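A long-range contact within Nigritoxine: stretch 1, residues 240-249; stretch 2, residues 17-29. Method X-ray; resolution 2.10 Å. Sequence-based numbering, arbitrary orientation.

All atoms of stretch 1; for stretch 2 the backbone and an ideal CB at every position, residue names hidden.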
ATOM      1  N   PRO A 240      25.170  16.822   8.467  1.00 45.44           N
ATOM      2  CA  PRO A 240      25.734  15.479   8.614  1.00 43.35           C
ATOM      3  C   PRO A 240      24.998  14.630   9.651  1.00 42.22           C
ATOM      4  O   PRO A 240      24.656  13.497   9.344  1.00 39.94           O
ATOM      5  CB  PRO A 240      27.178  15.754   9.033  1.00 44.01           C
ATOM      6  CG  PRO A 240      27.503  17.047   8.323  1.00 45.19           C
ATOM      7  CD  PRO A 240      26.225  17.858   8.388  1.00 44.46           C
ATOM      8  N   THR A 241      24.720  15.182  10.835  1.00 41.86           N
ATOM      9  CA  THR A 241      24.052  14.446  11.918  1.00 42.06           C
ATOM     10  C   THR A 241      22.619  14.071  11.541  1.00 42.49           C
ATOM     11  O   THR A 241      22.176  12.963  11.824  1.00 41.77           O
ATOM     12  CB  THR A 241      24.086  15.263  13.240  1.00 46.07           C
ATOM     13  OG1 THR A 241      25.450  15.517  13.595  1.00 46.07           O
ATOM     14  CG2 THR A 241      23.412  14.536  14.410  1.00 45.74           C
ATOM     15  N   ASP A 242      21.895  14.992  10.907  1.00 43.27           N
ATOM     16  CA  ASP A 242      20.520  14.701  10.503  1.00 45.11           C
ATOM     17  C   ASP A 242      20.458  13.611   9.452  1.00 42.36           C
ATOM     18  O   ASP A 242      19.564  12.795   9.495  1.00 42.39           O
ATOM     19  CB  ASP A 242      19.811  15.961  10.007  1.00 47.57           C
ATOM     20  CG  ASP A 242      19.437  16.901  11.157  1.00 50.63           C
ATOM     21  OD1 ASP A 242      19.308  16.435  12.302  1.00 51.09           O
ATOM     22  OD2 ASP A 242      19.280  18.098  10.917  1.00 54.04           O
ATOM     23  N   GLU A 243      21.407  13.602   8.516  1.00 41.28           N
ATOM     24  CA  GLU A 243      21.482  12.509   7.530  1.00 41.14           C
ATOM     25  C   GLU A 243      21.668  11.156   8.208  1.00 40.90           C
ATOM     26  O   GLU A 243      21.037  10.178   7.810  1.00 40.37           O
ATOM     27  CB  GLU A 243      22.588  12.759   6.508  1.00 41.61           C
ATOM     28  CG  GLU A 243      22.229  13.805   5.463  1.00 45.29           C
ATOM     29  CD  GLU A 243      20.933  13.487   4.732  1.00 46.85           C
ATOM     30  OE1 GLU A 243      20.690  12.309   4.324  1.00 46.01           O
ATOM     31  OE2 GLU A 243      20.140  14.432   4.577  1.00 49.32           O
ATOM     32  N   LEU A 244      22.489  11.098   9.262  1.00 40.24           N
ATOM     33  CA  LEU A 244      22.638   9.827   9.998  1.00 37.97           C
ATOM     34  C   LEU A 244      21.378   9.499  10.769  1.00 40.87           C
ATOM     35  O   LEU A 244      20.973   8.322  10.845  1.00 40.72           O
ATOM     36  CB  LEU A 244      23.848   9.826  10.946  1.00 36.33           C
ATOM     37  CG  LEU A 244      25.255   9.977  10.352  1.00 35.69           C
ATOM     38  CD1 LEU A 244      26.284   9.549  11.377  1.00 36.43           C
ATOM     39  CD2 LEU A 244      25.486   9.144   9.098  1.00 33.00           C
ATOM     40  N   ARG A 245      20.747  10.520  11.344  1.00 40.23           N
ATOM     41  CA  ARG A 245      19.497  10.301  12.054  1.00 41.94           C
ATOM     42  C   ARG A 245      18.412   9.751  11.109  1.00 40.54           C
ATOM     43  O   ARG A 245      17.588   8.943  11.521  1.00 42.42           O
ATOM     44  CB  ARG A 245      19.015  11.594  12.727  1.00 44.16           C
ATOM     45  CG  ARG A 245      19.872  11.999  13.919  1.00 46.30           C
ATOM     46  CD  ARG A 245      19.426  13.341  14.478  1.00 50.60           C
ATOM     47  NE  ARG A 245      18.024  13.317  14.890  1.00 52.89           N
ATOM     48  CZ  ARG A 245      17.598  12.954  16.090  1.00 57.53           C
ATOM     49  NH1 ARG A 245      18.459  12.585  17.034  1.00 60.22           N
ATOM     50  NH2 ARG A 245      16.297  12.984  16.347  1.00 63.11           N
ATOM     51  N   ALA A 246      18.445  10.177   9.850  1.00 39.65           N
ATOM     52  CA  ALA A 246      17.410   9.831   8.862  1.00 38.81           C
ATOM     53  C   ALA A 246      17.821   8.699   7.905  1.00 37.01           C
ATOM     54  O   ALA A 246      17.189   8.502   6.866  1.00 37.28           O
ATOM     55  CB  ALA A 246      17.006  11.088   8.069  1.00 37.69           C
ATOM     56  N   ILE A 247      18.884   7.976   8.249  1.00 35.93           N
ATOM     57  CA  ILE A 247      19.431   6.895   7.397  1.00 35.96           C
ATOM     58  C   ILE A 247      18.401   5.830   6.968  1.00 34.99           C
ATOM     59  O   ILE A 247      18.486   5.299   5.872  1.00 35.30           O
ATOM     60  CB  ILE A 247      20.703   6.234   8.033  1.00 35.59           C
ATOM     61  CG1 ILE A 247      21.341   5.215   7.099  1.00 37.24           C
ATOM     62  CG2 ILE A 247      20.381   5.456   9.293  1.00 35.64           C
ATOM     63  CD1 ILE A 247      22.070   5.827   5.929  1.00 34.36           C
ATOM     64  N   GLN A 248      17.439   5.513   7.827  1.00 35.82           N
ATOM     65  CA  GLN A 248      16.386   4.553   7.457  1.00 35.91           C
ATOM     66  C   GLN A 248      15.051   5.249   7.119  1.00 36.81           C
ATOM     67  O   GLN A 248      14.005   4.622   7.133  1.00 36.58           O
ATOM     68  CB  GLN A 248      16.210   3.512   8.575  1.00 36.39           C
ATOM     69  CG  GLN A 248      17.464   2.660   8.755  1.00 36.36           C
ATOM     70  CD  GLN A 248      17.257   1.497   9.721  1.00 38.40           C
ATOM     71  OE1 GLN A 248      16.745   1.681  10.802  1.00 40.02           O
ATOM     72  NE2 GLN A 248      17.686   0.304   9.324  1.00 37.09           N
ATOM     73  N   SER A 249      15.087   6.546   6.828  1.00 36.40           N
ATOM     74  CA  SER A 249      13.843   7.267   6.529  1.00 38.05           C
ATOM     75  C   SER A 249      13.454   7.052   5.060  1.00 36.93           C
ATOM     76  O   SER A 249      14.295   6.654   4.240  1.00 35.99           O
ATOM     77  CB  SER A 249      13.965   8.763   6.865  1.00 38.96           C
ATOM     78  OG  SER A 249      14.772   9.398   5.905  1.00 41.73           O
ATOM     79  N   UNK A  17      13.934  12.821  21.108  1.00 97.10           N
ATOM     80  CA  UNK A  17      13.537  11.379  21.045  1.00 95.72           C
ATOM     81  C   UNK A  17      14.259  10.588  19.935  1.00 90.11           C
ATOM     82  O   UNK A  17      13.783  10.515  18.800  1.00 87.98           O
ATOM     83  CB  UNK A  17      12.027  11.272  20.821  1.00 95.72           C
ATOM     84  N   UNK A  18      15.410  10.009  20.284  1.00 86.97           N
ATOM     85  CA  UNK A  18      16.080   9.034  19.427  1.00 80.64           C
ATOM     86  C   UNK A  18      17.590   8.844  19.550  1.00 76.39           C
ATOM     87  O   UNK A  18      18.069   7.796  20.021  1.00 75.29           O
ATOM     88  CB  UNK A  18      15.786   9.415  17.975  1.00 80.64           C
ATOM     89  N   UNK A  19      18.346   9.847  19.117  1.00 70.82           N
ATOM     90  CA  UNK A  19      19.779   9.652  18.865  1.00 63.36           C
ATOM     91  C   UNK A  19      19.993   8.930  17.535  1.00 56.98           C
ATOM     92  O   UNK A  19      19.038   8.657  16.798  1.00 54.47           O
ATOM     93  CB  UNK A  19      20.424   8.862  20.005  1.00 63.36           C
ATOM     94  N   UNK A  20      21.243   8.611  17.223  1.00 51.74           N
ATOM     95  CA  UNK A  20      21.565   7.955  15.955  1.00 47.97           C
ATOM     96  C   UNK A  20      21.506   6.431  16.070  1.00 45.17           C
ATOM     97  O   UNK A  20      22.038   5.861  17.018  1.00 44.17           O
ATOM     98  CB  UNK A  20      22.954   8.386  15.480  1.00 47.97           C
ATOM     99  N   UNK A  21      20.868   5.768  15.099  1.00 42.88           N
ATOM    100  CA  UNK A  21      20.964   4.310  15.034  1.00 42.15           C
ATOM    101  C   UNK A  21      22.304   3.919  14.414  1.00 42.02           C
ATOM    102  O   UNK A  21      22.431   3.821  13.190  1.00 38.48           O
ATOM    103  CB  UNK A  21      19.803   3.720  14.230  1.00 42.15           C
ATOM    104  N   UNK A  22      23.312   3.710  15.263  1.00 42.01           N
ATOM    105  CA  UNK A  22      24.696   3.503  14.766  1.00 41.30           C
ATOM    106  C   UNK A  22      24.868   2.244  13.964  1.00 38.90           C
ATOM    107  O   UNK A  22      25.656   2.222  13.031  1.00 38.93           O
ATOM    108  CB  UNK A  22      25.679   3.468  15.938  1.00 41.30           C
ATOM    109  N   UNK A  23      24.177   1.175  14.332  1.00 38.99           N
ATOM    110  CA  UNK A  23      24.282  -0.039  13.548  1.00 40.62           C
ATOM    111  C   UNK A  23      23.716   0.110  12.130  1.00 38.49           C
ATOM    112  O   UNK A  23      24.235  -0.482  11.203  1.00 41.14           O
ATOM    113  CB  UNK A  23      23.562  -1.177  14.275  1.00 40.62           C
ATOM    114  N   UNK A  24      22.669   0.910  11.956  1.00 38.84           N
ATOM    115  CA  UNK A  24      22.100   1.137  10.622  1.00 37.51           C
ATOM    116  C   UNK A  24      23.096   1.872   9.718  1.00 37.72           C
ATOM    117  O   UNK A  24      23.220   1.553   8.541  1.00 37.35           O
ATOM    118  CB  UNK A  24      20.799   1.935  10.727  1.00 37.51           C
ATOM    119  N   UNK A  25      23.785   2.873  10.263  1.00 35.88           N
ATOM    120  CA  UNK A  25      24.835   3.569   9.516  1.00 35.31           C
ATOM    121  C   UNK A  25      26.002   2.611   9.215  1.00 34.66           C
ATOM    122  O   UNK A  25      26.389   2.418   8.050  1.00 34.20           O
ATOM    123  CB  UNK A  25      25.331   4.785  10.300  1.00 35.31           C
ATOM    124  N   UNK A  26      26.524   1.983  10.269  1.00 32.90           N
ATOM    125  CA  UNK A  26      27.646   1.074  10.161  1.00 34.75           C
ATOM    126  C   UNK A  26      27.362  -0.091   9.188  1.00 35.62           C
ATOM    127  O   UNK A  26      28.239  -0.435   8.421  1.00 35.62           O
ATOM    128  CB  UNK A  26      27.997   0.530  11.547  1.00 34.75           C
ATOM    129  N   UNK A  27      26.152  -0.681   9.245  1.00 35.45           N
ATOM    130  CA  UNK A  27      25.750  -1.723   8.292  1.00 36.76           C
ATOM    131  C   UNK A  27      25.794  -1.287   6.829  1.00 35.90           C
ATOM    132  O   UNK A  27      26.277  -2.047   5.979  1.00 35.98           O
ATOM    133  CB  UNK A  27      24.333  -2.195   8.625  1.00 36.76           C
ATOM    134  N   UNK A  28      25.293  -0.090   6.525  1.00 33.86           N
ATOM    135  CA  UNK A  28      25.412   0.386   5.151  1.00 34.94           C
ATOM    136  C   UNK A  28      26.873   0.367   4.695  1.00 34.59           C
ATOM    137  O   UNK A  28      27.169  -0.050   3.560  1.00 36.42           O
ATOM    138  CB  UNK A  28      24.835   1.797   5.024  1.00 34.94           C
ATOM    139  N   UNK A  29      27.776   0.821   5.549  1.00 32.92           N
ATOM    140  CA  UNK A  29      29.184   0.957   5.136  1.00 32.83           C
ATOM    141  C   UNK A  29      29.866  -0.411   5.029  1.00 33.70           C
ATOM    142  O   UNK A  29      30.563  -0.713   4.051  1.00 32.07           O
ATOM    143  CB  UNK A  29      29.945   1.841   6.126  1.00 32.83           C
TER

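Position 17 begins the segment with its CA-to-CB bond pointing away from stretch 1 and no atom of that stretch within 5.5 Å of the ideal CB, so almost any side chain would fit; it is Leu17, poorly ordered. At 18, with phi/psi of 155/-70, a CB would be jammed against the preceding carbonyl O. The backbone alone calls for glycine, and Gly18 is found. The same conflict recurs at 19 (78/-176), again glycine. Gly19 N sits 3.4 Å from Arg245 NH1, a contact between two donors and therefore not a hydrogen bond.

Position 20 has ordinary extended angles, and its CB points sideways, 4.8 Å from Leu244 CB and 5.0 Å from Arg245 CG. The aliphatic surface there suits Leu, Ile, Val or Met. The residue is Ile20: CG2 packs at 4.0 Å on Leu244 CB, and CG1 lies 3.9 Å from Arg245 CG.

Position 21 immediately precedes a helix, where Ser, Thr, Asp or Asn commonly caps; its CB is also 5.0 Å from Gln248 OE1, which could favour a donor. The residue is Asn21. Its OD1 accepts a weak capping bond from the backbone N of position 24 (3.3 Å), while ND2, 3.7 Å from Gln248 OE1, is joined to it through water 2, which accepts from ND2 (2.9 Å) and donates to OE1 (2.7 Å). Water 1 ties the backbones together, accepting from Asn21 N at 2.8 Å and donating to Leu244 O at 2.6 Å.

Positions 22 and 23 have no part of stretch 1 near their CB atoms and tolerate many residues; they are His22 and Ser23.

At 24 the helix turns its CB toward stretch 1, 3.7 Å from Gln248 CD and 3.8 Å from Ile247 CG2. With contact already made at CB, a small residue suits best, and Ala24 occupies the site.

Position 25 also points toward stretch 1, but its CB stands 4.5 Å from Leu244 CD2 and 5.1 Å from Ile247 CG2, leaving space for a medium aliphatic side chain. Val25 CG1 lies 3.8 Å from Leu244 CD2, and Val25 CG2 touches both neighbours, 3.9 Å from Leu244 CD2 and 4.0 Å from Ile247 CG2.

Positions 26, 27 and 29 are out of reach; they hold Ala26, Asn27 and Tyr29. Between them, 28 points toward stretch 1 near Ile247 and would accept a long chain with an aliphatic stem. Arg28 lays CG 4.1 Å from Ile247 CD1, and its NH1 donates to water 3 (3.0 Å), which in turn donates to Ile247 O (2.8 Å).

Stretch 2 17-29: LGGINHSAVANRY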
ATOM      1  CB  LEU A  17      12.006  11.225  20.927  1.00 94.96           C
ATOM      2  CG  LEU A  17      11.163  11.325  22.216  1.00 96.04           C
ATOM      3  CD1 LEU A  17      10.782  12.766  22.548  1.00 91.79           C
ATOM      4  CD2 LEU A  17       9.913  10.460  22.099  1.00 92.78           C
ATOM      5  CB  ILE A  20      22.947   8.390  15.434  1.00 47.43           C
ATOM      6  CG1 ILE A  20      22.907   9.872  15.039  1.00 47.35           C
ATOM      7  CG2 ILE A  20      23.365   7.546  14.213  1.00 45.91           C
ATOM      8  CD1 ILE A  20      24.286  10.493  14.897  1.00 46.20           C
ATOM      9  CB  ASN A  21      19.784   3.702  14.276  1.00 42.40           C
ATOM     10  CG  ASN A  21      19.785   2.203  14.329  1.00 42.32           C
ATOM     11  OD1 ASN A  21      20.799   1.601  14.645  1.00 42.24           O
ATOM     12  ND2 ASN A  21      18.648   1.583  14.020  1.00 41.79           N
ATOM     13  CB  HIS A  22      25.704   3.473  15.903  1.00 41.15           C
ATOM     14  CG  HIS A  22      25.666   4.690  16.783  1.00 43.94           C
ATOM     15  ND1 HIS A  22      26.010   5.930  16.340  1.00 44.36           N
ATOM     16  CD2 HIS A  22      25.313   4.830  18.119  1.00 45.18           C
ATOM     17  CE1 HIS A  22      25.874   6.815  17.356  1.00 44.88           C
ATOM     18  NE2 HIS A  22      25.453   6.139  18.440  1.00 47.83           N
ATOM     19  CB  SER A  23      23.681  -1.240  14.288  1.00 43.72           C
ATOM     20  OG  SER A  23      22.296  -1.072  14.477  1.00 47.28           O
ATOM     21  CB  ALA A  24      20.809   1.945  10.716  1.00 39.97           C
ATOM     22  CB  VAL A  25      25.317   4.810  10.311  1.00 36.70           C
ATOM     23  CG1 VAL A  25      26.431   5.516   9.571  1.00 36.55           C
ATOM     24  CG2 VAL A  25      24.150   5.766  10.560  1.00 36.28           C
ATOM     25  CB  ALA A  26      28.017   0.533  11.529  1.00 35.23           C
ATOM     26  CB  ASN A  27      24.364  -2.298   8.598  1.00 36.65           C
ATOM     27  CG  ASN A  27      24.345  -3.115   9.877  1.00 41.11           C
ATOM     28  OD1 ASN A  27      25.386  -3.567  10.357  1.00 38.83           O
ATOM     29  ND2 ASN A  27      23.153  -3.291  10.448  1.00 41.98           N
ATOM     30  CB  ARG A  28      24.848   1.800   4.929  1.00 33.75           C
ATOM     31  CG  ARG A  28      23.341   1.977   5.054  1.00 36.42           C
ATOM     32  CD  ARG A  28      22.477   1.001   4.257  1.00 33.40           C
ATOM     33  NE  ARG A  28      22.775   0.784   2.827  1.00 32.45           N
ATOM     34  CZ  ARG A  28      22.094   1.307   1.803  1.00 32.24           C
ATOM     35  NH1 ARG A  28      21.137   2.211   2.013  1.00 30.47           N
ATOM     36  NH2 ARG A  28      22.408   0.976   0.541  1.00 29.69           N
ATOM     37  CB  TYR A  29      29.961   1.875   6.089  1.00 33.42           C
ATOM     38  CG  TYR A  29      31.414   1.938   5.691  1.00 33.29           C
ATOM     39  CD1 TYR A  29      31.831   2.773   4.664  1.00 32.79           C
ATOM     40  CD2 TYR A  29      32.355   1.104   6.304  1.00 32.85           C
ATOM     41  CE1 TYR A  29      33.161   2.812   4.263  1.00 33.10           C
ATOM     42  CE2 TYR A  29      33.675   1.129   5.912  1.00 32.68           C
ATOM     43  CZ  TYR A  29      34.067   1.985   4.887  1.00 32.49           C
ATOM     44  OH  TYR A  29      35.364   1.975   4.478  1.00 31.21           O
TER
HETATM   45  O   HOH W   1      19.792   6.928  12.748  1.00 31.18           O
HETATM   46  O   HOH W   2      16.309   3.062  13.063  1.00 33.31           O
HETATM   47  O   HOH W   3      19.937   3.255   4.579  1.00 27.28           O
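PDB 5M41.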